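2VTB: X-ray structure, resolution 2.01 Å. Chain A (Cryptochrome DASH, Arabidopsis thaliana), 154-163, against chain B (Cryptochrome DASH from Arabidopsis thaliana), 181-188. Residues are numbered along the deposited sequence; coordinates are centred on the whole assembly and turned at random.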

# COMPACT_ATOMS: atom_id res chain seq x y z
N GLU A 154 4.91 0.96 -13.23
CA GLU A 154 6.06 1.39 -12.42
C GLU A 154 7.02 0.23 -12.16
O GLU A 154 8.24 0.39 -12.28
CB GLU A 154 5.60 1.98 -11.08
CG GLU A 154 4.90 3.32 -11.18
CD GLU A 154 4.20 3.72 -9.88
OE1 GLU A 154 4.29 2.98 -8.87
OE2 GLU A 154 3.54 4.77 -9.88
N ARG A 155 6.47 -0.92 -11.79
CA ARG A 155 7.26 -2.14 -11.58
C ARG A 155 8.04 -2.54 -12.84
O ARG A 155 9.24 -2.81 -12.79
CB ARG A 155 6.36 -3.30 -11.14
CG ARG A 155 7.07 -4.66 -11.01
CD ARG A 155 6.09 -5.78 -10.71
NE ARG A 155 5.20 -6.08 -11.84
CZ ARG A 155 5.48 -6.93 -12.84
NH1 ARG A 155 6.64 -7.58 -12.89
NH2 ARG A 155 4.58 -7.13 -13.80
N LEU A 156 7.34 -2.56 -13.97
CA LEU A 156 7.94 -2.99 -15.23
C LEU A 156 9.05 -2.04 -15.68
O LEU A 156 10.10 -2.47 -16.15
CB LEU A 156 6.88 -3.15 -16.32
CG LEU A 156 5.94 -4.35 -16.16
CD1 LEU A 156 4.72 -4.20 -17.06
CD2 LEU A 156 6.66 -5.68 -16.43
N VAL A 157 8.84 -0.74 -15.49
CA VAL A 157 9.88 0.26 -15.78
C VAL A 157 11.09 0.09 -14.87
O VAL A 157 12.23 0.09 -15.33
CB VAL A 157 9.33 1.70 -15.64
CG1 VAL A 157 10.48 2.74 -15.75
CG2 VAL A 157 8.23 1.97 -16.67
N ASN A 158 10.85 -0.05 -13.57
CA ASN A 158 11.92 -0.26 -12.59
C ASN A 158 12.73 -1.52 -12.90
O ASN A 158 13.97 -1.51 -12.83
CB ASN A 158 11.36 -0.33 -11.17
CG ASN A 158 12.42 -0.06 -10.11
OD1 ASN A 158 13.26 0.83 -10.26
ND2 ASN A 158 12.39 -0.83 -9.02
N GLN A 159 12.04 -2.61 -13.23
CA GLN A 159 12.71 -3.86 -13.59
C GLN A 159 13.45 -3.71 -14.92
O GLN A 159 14.54 -4.25 -15.09
CB GLN A 159 11.72 -5.02 -13.59
CG GLN A 159 11.22 -5.38 -12.17
CD GLN A 159 10.22 -6.52 -12.11
OE1 GLN A 159 9.74 -7.01 -13.14
NE2 GLN A 159 9.88 -6.95 -10.89
N GLY A 160 12.87 -2.95 -15.84
CA GLY A 160 13.50 -2.64 -17.12
C GLY A 160 14.82 -1.90 -16.99
O GLY A 160 15.80 -2.25 -17.65
N LEU A 161 14.85 -0.89 -16.13
CA LEU A 161 16.07 -0.11 -15.90
C LEU A 161 17.15 -0.99 -15.27
O LEU A 161 18.32 -0.91 -15.63
CB LEU A 161 15.79 1.11 -15.01
CG LEU A 161 14.91 2.22 -15.61
CD1 LEU A 161 14.49 3.22 -14.54
CD2 LEU A 161 15.61 2.93 -16.76
N LYS A 162 16.72 -1.83 -14.33
CA LYS A 162 17.60 -2.78 -13.66
C LYS A 162 18.27 -3.71 -14.67
O LYS A 162 19.47 -3.98 -14.59
CB LYS A 162 16.79 -3.61 -12.66
CG LYS A 162 17.57 -4.14 -11.47
CD LYS A 162 16.65 -4.47 -10.29
CE LYS A 162 16.02 -3.20 -9.68
NZ LYS A 162 15.51 -3.44 -8.29
N ARG A 163 17.49 -4.17 -15.64
CA ARG A 163 17.94 -5.15 -16.62
C ARG A 163 19.02 -4.60 -17.57
O ARG A 163 19.79 -5.37 -18.15
CB ARG A 163 16.74 -5.68 -17.41
CG ARG A 163 17.01 -6.91 -18.26
CD ARG A 163 15.75 -7.74 -18.48
NE ARG A 163 14.57 -6.90 -18.68
CZ ARG A 163 13.52 -6.82 -17.86
NH1 ARG A 163 13.44 -7.54 -16.74
NH2 ARG A 163 12.52 -6.01 -18.17
N LYS B 181 10.77 -7.80 -2.90
CA LYS B 181 9.56 -7.13 -3.40
C LYS B 181 9.73 -6.55 -4.81
O LYS B 181 8.85 -6.70 -5.66
CB LYS B 181 9.14 -6.01 -2.46
CG LYS B 181 7.75 -5.46 -2.75
CD LYS B 181 7.19 -4.63 -1.60
CE LYS B 181 7.57 -3.17 -1.71
NZ LYS B 181 6.77 -2.49 -2.78
N ASP B 182 10.85 -5.87 -5.02
CA ASP B 182 11.15 -5.21 -6.31
C ASP B 182 11.37 -6.18 -7.47
O ASP B 182 11.34 -5.76 -8.63
CB ASP B 182 12.40 -4.34 -6.19
CG ASP B 182 12.22 -3.16 -5.24
OD1 ASP B 182 11.09 -2.89 -4.80
OD2 ASP B 182 13.24 -2.51 -4.94
N ASP B 183 11.61 -7.46 -7.16
CA ASP B 183 11.88 -8.49 -8.17
C ASP B 183 10.65 -9.32 -8.57
O ASP B 183 10.73 -10.12 -9.50
CB ASP B 183 12.96 -9.45 -7.67
CG ASP B 183 14.30 -8.79 -7.46
OD1 ASP B 183 14.50 -7.64 -7.91
OD2 ASP B 183 15.17 -9.43 -6.82
N LEU B 184 9.53 -9.14 -7.87
CA LEU B 184 8.35 -9.98 -8.11
C LEU B 184 7.79 -9.78 -9.52
O LEU B 184 7.93 -8.70 -10.08
CB LEU B 184 7.25 -9.69 -7.09
CG LEU B 184 7.52 -10.00 -5.62
CD1 LEU B 184 6.32 -9.61 -4.77
CD2 LEU B 184 7.87 -11.48 -5.41
N PRO B 185 7.11 -10.80 -10.06
CA PRO B 185 6.47 -10.70 -11.37
C PRO B 185 5.09 -10.04 -11.32
O PRO B 185 4.34 -10.12 -12.29
CB PRO B 185 6.37 -12.16 -11.82
CG PRO B 185 6.29 -12.95 -10.57
CD PRO B 185 6.91 -12.14 -9.46
N PHE B 186 4.77 -9.40 -10.20
CA PHE B 186 3.52 -8.64 -10.04
C PHE B 186 3.70 -7.64 -8.91
O PHE B 186 4.54 -7.84 -8.03
CB PHE B 186 2.34 -9.59 -9.74
CG PHE B 186 2.73 -10.87 -9.04
CD1 PHE B 186 3.29 -10.84 -7.76
CD2 PHE B 186 2.54 -12.09 -9.65
CE1 PHE B 186 3.65 -12.02 -7.12
CE2 PHE B 186 2.91 -13.28 -9.02
CZ PHE B 186 3.47 -13.24 -7.75
N ASP B 187 2.95 -6.54 -8.93
CA ASP B 187 2.90 -5.65 -7.77
C ASP B 187 2.07 -6.35 -6.71
O ASP B 187 1.21 -7.18 -7.03
CB ASP B 187 2.30 -4.27 -8.08
CG ASP B 187 2.38 -3.32 -6.86
OD1 ASP B 187 3.51 -2.85 -6.55
OD2 ASP B 187 1.34 -3.08 -6.19
N VAL B 188 2.34 -6.03 -5.45
CA VAL B 188 1.71 -6.72 -4.33
C VAL B 188 0.19 -6.54 -4.28
O VAL B 188 -0.51 -7.40 -3.76
CB VAL B 188 2.37 -6.34 -2.97
CG1 VAL B 188 3.86 -6.71 -2.99
CG2 VAL B 188 2.18 -4.86 -2.66
O HOH W 1 10.52 -3.18 -9.29

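The side-chain amide of Gln A159 makes the strongest contacts. Gln A159 NE2 donates to Leu B184 O at 2.7 Å and to Asp B182 O at 2.9 Å. Both bonds are nearly straight, so the two amide hydrogens are each spent on a backbone carbonyl. Leu B184 O also accepts a weak hydrogen bond from Arg A155 NH1, at 3.3 Å and with a bent angle. Asp B182 O is shared too. Water 1 donates to Asp B182 O at 2.8 Å and accepts from Asn A158 ND2 at 3.0 Å, linking a third helix side chain to chain B.

Between these two stretches, Arg A155 makes one weak hydrogen bond and otherwise packs. One face of its guanidinium lies against the backbone at Pro B185 C and Phe B186 CA. Arg A155 CD sits 3.5 Å from Phe B186 C. The CA-to-CB bonds of Pro B185 and Phe B186 point away, and the arginine meets their backbone.

Lys A162 NZ lies 4.2 Å from Asp B182 OD2 and 4.3 Å from Asp B183 OD1. These opposite charges are too far apart for a salt bridge.

Chain A contributes a helix, and chain B a short 3-10 segment followed by loop. The nearest CA pairs are Arg A155 CA to Asp B187 CA (6.8 Å) and Gln A159 CA to Asp B183 CA (7.2 Å), so the register runs in opposite directions along the two chains. The CA-to-CB bonds of Arg A155, Asn A158, Gln A159 and Lys A162 point toward chain B, following the helical repeat. The contact buries 353 Å² in total.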